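Local structure of serine protease MT3772 (3K6Z) at residues A[50-55]-A[88-93]; A[84-89]-A[146-151]. The protein is the chymotrypsin-like protease domain of a membrane-associated serine protease thought to be required for resistance of Mycobacterium tuberculosis to acid and oxidative stress. All coordinates share one frame; numbering follows the deposited sequence.

Contact 1 of 2, residues A[50-55]-A[88-93]; sequences DRVMTN and AILAVP
Val52 and Leu90 exchange two backbone hydrogen bonds, the shorter running 2.7 Å from Leu90 N to Val52 O, while Thr54 and Ala88 form a second such pair. On the sheet face that carries Val52, Thr54, Ala88 and Leu90, the CG2 branches of Val52 and Val92 meet at 3.8 Å, and the methyl CG2 of Thr54 lies against Leu90 CG at 3.9 Å. That methyl faces Leu90 because OG1 stands anti to the backbone N (chi1 -173°). On the face of Arg51, Met53, Ile89 and Ala91, Met53, extended until its final bend, brings CE to 3.6 Å from Ile89 CD1. At the far end Asp50 O accepts from Val92 N (2.9 Å) and Arg51 NH1 (2.9 Å), which arrive from opposite faces of its carbonyl plane. The bend of Arg51 at chi2 (-63°) folds its guanidinium back for this bond and lays one face over Ala91 CB, 3.6 Å from NH1. These antiparallel strands, 51-55 and 87-91, are neighbours in the N-terminal six-stranded barrel of the chymotrypsin fold. Val52, Thr54 and Leu90 also touch strand 26-31 across the barrel, whereas Met53 and Ile89 share Ile47 of strand 41-48, the strand in which Thr54 OG1 donates to Thr43 O.

Contact 2 of 2, residues A[84-89]-A[146-151]; sequences SVDVAI and PEPVTR
Asp86 and Arg151 approach from opposite directions and join through a two-pronged salt bridge. Arg151 presents its side edge: NE reaches Asp86 OD1 at 2.7 Å along a nearly straight bond (170° at the hydrogen), and NH2 reaches Asp86 OD2 at 3.0 Å. Both oxygens are met on their syn sides, but by donors tilted from the carboxylate plane, more so at OD1. The match is close without being flat, since the carboxylate and guanidinium planes are turned 34° apart, and two bonds to two oxygens restrict rotation of the acid about its last torsion. An extended run from CG to NE carries the guanidinium across from strand 150-158, and Asp86, with CG anti to its carbonyl carbon (chi1 -65°), swings its carboxylate out to meet it. NH2 has a further, weak bond to Glu147 OE1 at 3.3 Å, so the arginine lies between two acids and would be expected to offset their mutual repulsion. Pro148 O sits over one guanidinium face, offset toward the rim. Below the bridge the contact is chiefly packing: Pro148 CD lies 3.2 Å from Ser84 O, and Ser84 CB is 3.3 Å from Pro146 O, with the serine hydroxyl turned to Asp82. Helix 196-205 supports both sides, Gln202 accepting from Asp86 N and touching Pro148. Asp86 is the predicted acid of the catalytic triad with His57 and Ser165, yet here its carboxylate is paired with an arginine of the second barrel, consistent with the inactive form of this chymotrypsin-like protease.

Strand 87-91 ties the two contacts together: contact 1 pairs its Ala88 and Ile89 with strand 51-55, and contact 2 uses Ser84 and Asp86, just upstream. Their centres lie about 16 Å apart, yet they touch where Asn55 OD1 comes to 3.4 Å from Asp86 O and Thr54 O to 3.5 Å from Val87 CB. Each contact has a residue close to the predicted triad. Asn55 OD1 accepts from His57 N, while its ND2 bonds to Ser165 OG and, more strongly, to Tyr143 O of the second subunit. The side chain of Glu147 is about 4 Å from that of His57, whereas Asp86 stands about 10 Å from Ser165. One contact thus belongs within the first barrel, the other bridges to the second.

Contact 1 of 2, residues A[50-55]-A[88-93]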
ATOM      1  N   ASP A  50       1.865  12.484 -27.373  1.00 14.80           N
ATOM      2  CA  ASP A  50       1.720  11.018 -27.342  1.00 14.83           C
ATOM      3  C   ASP A  50       2.154  10.373 -26.029  1.00 14.39           C
ATOM      4  O   ASP A  50       2.429   9.165 -25.994  1.00 14.30           O
ATOM      5  CB  ASP A  50       2.470  10.359 -28.507  1.00 15.09           C
ATOM      6  CG  ASP A  50       1.883  10.714 -29.860  1.00 16.59           C
ATOM      7  OD1 ASP A  50       0.851  11.420 -29.915  1.00 18.56           O
ATOM      8  OD2 ASP A  50       2.463  10.275 -30.877  1.00 19.57           O
ATOM      9  N   ARG A  51       2.223  11.178 -24.971  1.00 13.93           N
ATOM     10  CA  ARG A  51       2.552  10.687 -23.624  1.00 13.72           C
ATOM     11  C   ARG A  51       1.509  11.155 -22.619  1.00 13.40           C
ATOM     12  O   ARG A  51       1.207  12.354 -22.524  1.00 13.30           O
ATOM     13  CB  ARG A  51       3.949  11.143 -23.187  1.00 13.67           C
ATOM     14  CG  ARG A  51       5.116  10.564 -24.009  1.00 14.90           C
ATOM     15  CD  ARG A  51       5.199   9.047 -23.882  1.00 17.59           C
ATOM     16  NE  ARG A  51       6.286   8.462 -24.666  1.00 19.11           N
ATOM     17  CZ  ARG A  51       6.190   8.076 -25.939  1.00 19.94           C
ATOM     18  NH1 ARG A  51       5.052   8.218 -26.611  1.00 18.75           N
ATOM     19  NH2 ARG A  51       7.247   7.547 -26.545  1.00 21.18           N
ATOM     20  N   VAL A  52       0.987  10.193 -21.861  1.00 12.76           N
ATOM     21  CA  VAL A  52      -0.081  10.392 -20.901  1.00 12.34           C
ATOM     22  C   VAL A  52       0.389   9.968 -19.503  1.00 12.60           C
ATOM     23  O   VAL A  52       0.858   8.834 -19.313  1.00 12.59           O
ATOM     24  CB  VAL A  52      -1.329   9.569 -21.300  1.00 12.23           C
ATOM     25  CG1 VAL A  52      -2.399   9.599 -20.209  1.00 11.91           C
ATOM     26  CG2 VAL A  52      -1.911  10.102 -22.616  1.00 12.38           C
ATOM     27  N   MET A  53       0.262  10.875 -18.534  1.00 12.55           N
ATOM     28  CA  MET A  53       0.500  10.514 -17.137  1.00 12.75           C
ATOM     29  C   MET A  53      -0.778  10.008 -16.494  1.00 12.88           C
ATOM     30  O   MET A  53      -1.863  10.544 -16.731  1.00 12.89           O
ATOM     31  CB  MET A  53       1.043  11.692 -16.344  1.00 12.75           C
ATOM     32  CG  MET A  53       1.363  11.314 -14.899  1.00 15.31           C
ATOM     33  SD  MET A  53       2.178  12.655 -14.041  1.00 17.12           S
ATOM     34  CE  MET A  53       3.807  12.551 -14.775  1.00 17.61           C
ATOM     35  N   THR A  54      -0.644   8.972 -15.676  1.00 12.35           N
ATOM     36  CA  THR A  54      -1.784   8.419 -14.960  1.00 12.89           C
ATOM     37  C   THR A  54      -1.337   7.802 -13.635  1.00 13.32           C
ATOM     38  O   THR A  54      -0.178   7.922 -13.261  1.00 12.74           O
ATOM     39  CB  THR A  54      -2.566   7.394 -15.836  1.00 12.19           C
ATOM     40  OG1 THR A  54      -3.770   6.996 -15.155  1.00 12.76           O
ATOM     41  CG2 THR A  54      -1.702   6.153 -16.175  1.00 14.12           C
ATOM     42  N   ASN A  55      -2.287   7.186 -12.942  1.00 14.54           N
ATOM     43  CA  ASN A  55      -2.070   6.455 -11.686  1.00 15.56           C
ATOM     44  C   ASN A  55      -1.430   5.100 -11.998  1.00 15.53           C
ATOM     45  O   ASN A  55      -1.959   4.330 -12.798  1.00 15.09           O
ATOM     46  CB  ASN A  55      -3.436   6.283 -10.986  1.00 16.42           C
ATOM     47  CG  ASN A  55      -3.387   5.367  -9.764  1.00 19.01           C
ATOM     48  OD1 ASN A  55      -2.344   5.206  -9.129  1.00 19.46           O
ATOM     49  ND2 ASN A  55      -4.544   4.772  -9.420  1.00 21.31           N
ATOM     50  N   ALA A  88       2.444   6.595 -13.506  1.00 14.09           N
ATOM     51  CA  ALA A  88       2.983   5.894 -14.643  1.00 13.45           C
ATOM     52  C   ALA A  88       2.823   6.770 -15.874  1.00 13.46           C
ATOM     53  O   ALA A  88       1.994   7.684 -15.894  1.00 13.12           O
ATOM     54  CB  ALA A  88       2.279   4.570 -14.832  1.00 13.93           C
ATOM     55  N   ILE A  89       3.639   6.490 -16.883  1.00 13.01           N
ATOM     56  CA  ILE A  89       3.561   7.206 -18.152  1.00 12.90           C
ATOM     57  C   ILE A  89       3.149   6.201 -19.219  1.00 12.94           C
ATOM     58  O   ILE A  89       3.739   5.122 -19.309  1.00 12.05           O
ATOM     59  CB  ILE A  89       4.919   7.841 -18.536  1.00 13.31           C
ATOM     60  CG1 ILE A  89       5.508   8.664 -17.379  1.00 13.55           C
ATOM     61  CG2 ILE A  89       4.786   8.701 -19.809  1.00 13.05           C
ATOM     62  CD1 ILE A  89       4.654   9.816 -16.912  1.00 16.92           C
ATOM     63  N   LEU A  90       2.138   6.569 -20.015  1.00 12.44           N
ATOM     64  CA  LEU A  90       1.646   5.744 -21.119  1.00 13.11           C
ATOM     65  C   LEU A  90       2.087   6.325 -22.456  1.00 13.03           C
ATOM     66  O   LEU A  90       2.055   7.542 -22.638  1.00 12.99           O
ATOM     67  CB  LEU A  90       0.110   5.654 -21.094  1.00 12.96           C
ATOM     68  CG  LEU A  90      -0.582   5.224 -19.795  1.00 14.40           C
ATOM     69  CD1 LEU A  90      -2.089   5.207 -20.005  1.00 15.12           C
ATOM     70  CD2 LEU A  90      -0.076   3.846 -19.386  1.00 15.41           C
ATOM     71  N   ALA A  91       2.502   5.453 -23.381  1.00 13.64           N
ATOM     72  CA  ALA A  91       2.773   5.847 -24.770  1.00 14.00           C
ATOM     73  C   ALA A  91       1.515   5.613 -25.589  1.00 14.11           C
ATOM     74  O   ALA A  91       0.934   4.529 -25.541  1.00 14.17           O
ATOM     75  CB  ALA A  91       3.949   5.055 -25.345  1.00 14.03           C
ATOM     76  N   VAL A  92       1.087   6.635 -26.328  1.00 14.52           N
ATOM     77  CA  VAL A  92      -0.178   6.593 -27.064  1.00 14.91           C
ATOM     78  C   VAL A  92       0.006   7.162 -28.478  1.00 15.17           C
ATOM     79  O   VAL A  92      -0.206   8.356 -28.696  1.00 15.52           O
ATOM     80  CB  VAL A  92      -1.324   7.362 -26.327  1.00 14.98           C
ATOM     81  CG1 VAL A  92      -2.670   7.032 -26.935  1.00 14.71           C
ATOM     82  CG2 VAL A  92      -1.346   7.053 -24.818  1.00 15.35           C
ATOM     83  N   PRO A  93       0.405   6.314 -29.443  1.00 15.53           N
ATOM     84  CA  PRO A  93       0.599   6.776 -30.823  1.00 15.85           C
ATOM     85  C   PRO A  93      -0.628   7.487 -31.387  1.00 15.98           C
ATOM     86  O   PRO A  93      -1.759   7.059 -31.142  1.00 16.38           O
ATOM     87  CB  PRO A  93       0.849   5.479 -31.596  1.00 15.80           C
ATOM     88  CG  PRO A  93       1.426   4.558 -30.581  1.00 15.64           C
ATOM     89  CD  PRO A  93       0.717   4.877 -29.300  1.00 15.66           C
TER

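Contact 2 of 2, residues A[84-89]-A[146-151]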
ATOM      1  N   SER A  84       7.439   1.058  -6.882  1.00 14.42           N
ATOM      2  CA  SER A  84       7.762   2.060  -5.858  1.00 14.48           C
ATOM      3  C   SER A  84       7.235   3.469  -6.171  1.00 14.53           C
ATOM      4  O   SER A  84       7.365   4.372  -5.347  1.00 14.69           O
ATOM      5  CB  SER A  84       9.284   2.128  -5.640  1.00 14.52           C
ATOM      6  OG  SER A  84       9.935   2.662  -6.787  1.00 14.64           O
ATOM      7  N   VAL A  85       6.652   3.647  -7.357  1.00 14.45           N
ATOM      8  CA  VAL A  85       6.257   4.970  -7.864  1.00 14.39           C
ATOM      9  C   VAL A  85       4.742   5.019  -8.124  1.00 14.59           C
ATOM     10  O   VAL A  85       4.181   4.082  -8.696  1.00 15.15           O
ATOM     11  CB  VAL A  85       7.097   5.334  -9.130  1.00 14.54           C
ATOM     12  CG1 VAL A  85       6.572   6.581  -9.815  1.00 14.26           C
ATOM     13  CG2 VAL A  85       8.569   5.536  -8.741  1.00 14.30           C
ATOM     14  N   ASP A  86       4.093   6.110  -7.705  1.00 14.79           N
ATOM     15  CA  ASP A  86       2.618   6.224  -7.725  1.00 15.17           C
ATOM     16  C   ASP A  86       2.025   6.601  -9.084  1.00 15.70           C
ATOM     17  O   ASP A  86       0.811   6.443  -9.306  1.00 15.75           O
ATOM     18  CB  ASP A  86       2.148   7.273  -6.718  1.00 15.73           C
ATOM     19  CG  ASP A  86       2.436   6.887  -5.285  1.00 16.30           C
ATOM     20  OD1 ASP A  86       3.008   7.736  -4.562  1.00 18.11           O
ATOM     21  OD2 ASP A  86       2.100   5.749  -4.892  1.00 18.39           O
ATOM     22  N   VAL A  87       2.872   7.131  -9.961  1.00 15.09           N
ATOM     23  CA  VAL A  87       2.449   7.537 -11.292  1.00 15.12           C
ATOM     24  C   VAL A  87       3.120   6.699 -12.370  1.00 14.84           C
ATOM     25  O   VAL A  87       4.227   6.174 -12.186  1.00 14.35           O
ATOM     26  CB  VAL A  87       2.728   9.036 -11.577  1.00 15.49           C
ATOM     27  CG1 VAL A  87       1.925   9.931 -10.635  1.00 14.76           C
ATOM     28  CG2 VAL A  87       4.230   9.352 -11.513  1.00 15.27           C
ATOM     29  N   ALA A  88       2.444   6.595 -13.506  1.00 14.09           N
ATOM     30  CA  ALA A  88       2.983   5.894 -14.643  1.00 13.45           C
ATOM     31  C   ALA A  88       2.823   6.770 -15.874  1.00 13.46           C
ATOM     32  O   ALA A  88       1.994   7.684 -15.894  1.00 13.12           O
ATOM     33  CB  ALA A  88       2.279   4.570 -14.832  1.00 13.93           C
ATOM     34  N   ILE A  89       3.639   6.490 -16.883  1.00 13.01           N
ATOM     35  CA  ILE A  89       3.561   7.206 -18.152  1.00 12.90           C
ATOM     36  C   ILE A  89       3.149   6.201 -19.219  1.00 12.94           C
ATOM     37  O   ILE A  89       3.739   5.122 -19.309  1.00 12.05           O
ATOM     38  CB  ILE A  89       4.919   7.841 -18.536  1.00 13.31           C
ATOM     39  CG1 ILE A  89       5.508   8.664 -17.379  1.00 13.55           C
ATOM     40  CG2 ILE A  89       4.786   8.701 -19.809  1.00 13.05           C
ATOM     41  CD1 ILE A  89       4.654   9.816 -16.912  1.00 16.92           C
ATOM     42  N   PRO A 146       6.625  -1.724  -1.479  1.00 19.17           N
ATOM     43  CA  PRO A 146       7.610  -0.896  -2.189  1.00 19.80           C
ATOM     44  C   PRO A 146       7.235   0.587  -2.312  1.00 20.25           C
ATOM     45  O   PRO A 146       8.107   1.422  -2.594  1.00 19.87           O
ATOM     46  CB  PRO A 146       7.685  -1.550  -3.577  1.00 19.68           C
ATOM     47  CG  PRO A 146       6.352  -2.175  -3.774  1.00 20.02           C
ATOM     48  CD  PRO A 146       5.846  -2.573  -2.402  1.00 19.49           C
ATOM     49  N   GLU A 147       5.961   0.912  -2.087  1.00 20.38           N
ATOM     50  CA  GLU A 147       5.494   2.291  -2.226  1.00 21.22           C
ATOM     51  C   GLU A 147       6.113   3.246  -1.195  1.00 20.92           C
ATOM     52  O   GLU A 147       6.570   2.807  -0.137  1.00 20.41           O
ATOM     53  CB  GLU A 147       3.955   2.358  -2.235  1.00 21.76           C
ATOM     54  CG  GLU A 147       3.246   2.109  -0.918  1.00 24.06           C
ATOM     55  CD  GLU A 147       1.744   1.863  -1.097  1.00 28.06           C
ATOM     56  OE1 GLU A 147       1.201   2.216  -2.175  1.00 29.74           O
ATOM     57  OE2 GLU A 147       1.108   1.314  -0.163  1.00 27.84           O
ATOM     58  N   PRO A 148       6.152   4.554  -1.512  1.00 20.80           N
ATOM     59  CA  PRO A 148       6.719   5.533  -0.585  1.00 20.72           C
ATOM     60  C   PRO A 148       6.008   5.524   0.765  1.00 20.59           C
ATOM     61  O   PRO A 148       4.776   5.417   0.822  1.00 20.50           O
ATOM     62  CB  PRO A 148       6.467   6.873  -1.297  1.00 20.81           C
ATOM     63  CG  PRO A 148       6.352   6.519  -2.731  1.00 20.89           C
ATOM     64  CD  PRO A 148       5.674   5.195  -2.756  1.00 20.82           C
ATOM     65  N   VAL A 149       6.787   5.618   1.839  1.00 20.50           N
ATOM     66  CA  VAL A 149       6.240   5.727   3.190  1.00 20.43           C
ATOM     67  C   VAL A 149       5.660   7.130   3.404  1.00 20.36           C
ATOM     68  O   VAL A 149       4.651   7.288   4.101  1.00 20.72           O
ATOM     69  CB  VAL A 149       7.307   5.385   4.279  1.00 20.69           C
ATOM     70  CG1 VAL A 149       6.816   5.737   5.669  1.00 20.49           C
ATOM     71  CG2 VAL A 149       7.662   3.903   4.233  1.00 21.43           C
ATOM     72  N   THR A 150       6.299   8.137   2.801  1.00 19.57           N
ATOM     73  CA  THR A 150       5.822   9.522   2.870  1.00 19.21           C
ATOM     74  C   THR A 150       5.716  10.140   1.478  1.00 18.27           C
ATOM     75  O   THR A 150       6.483   9.802   0.570  1.00 17.91           O
ATOM     76  CB  THR A 150       6.735  10.422   3.731  1.00 19.60           C
ATOM     77  OG1 THR A 150       7.995  10.587   3.076  1.00 21.99           O
ATOM     78  CG2 THR A 150       6.969   9.817   5.116  1.00 19.83           C
ATOM     79  N   ARG A 151       4.760  11.047   1.324  1.00 17.36           N
ATOM     80  CA  ARG A 151       4.520  11.727   0.052  1.00 16.97           C
ATOM     81  C   ARG A 151       4.110  13.164   0.345  1.00 16.39           C
ATOM     82  O   ARG A 151       3.376  13.414   1.303  1.00 15.90           O
ATOM     83  CB  ARG A 151       3.376  11.052  -0.706  1.00 17.38           C
ATOM     84  CG  ARG A 151       3.587   9.602  -1.115  1.00 18.46           C
ATOM     85  CD  ARG A 151       2.222   8.983  -1.361  1.00 20.02           C
ATOM     86  NE  ARG A 151       2.249   7.649  -1.953  1.00 19.14           N
ATOM     87  CZ  ARG A 151       1.957   6.528  -1.298  1.00 20.17           C
ATOM     88  NH1 ARG A 151       1.641   6.565  -0.005  1.00 19.18           N
ATOM     89  NH2 ARG A 151       1.980   5.365  -1.935  1.00 18.84           N
TER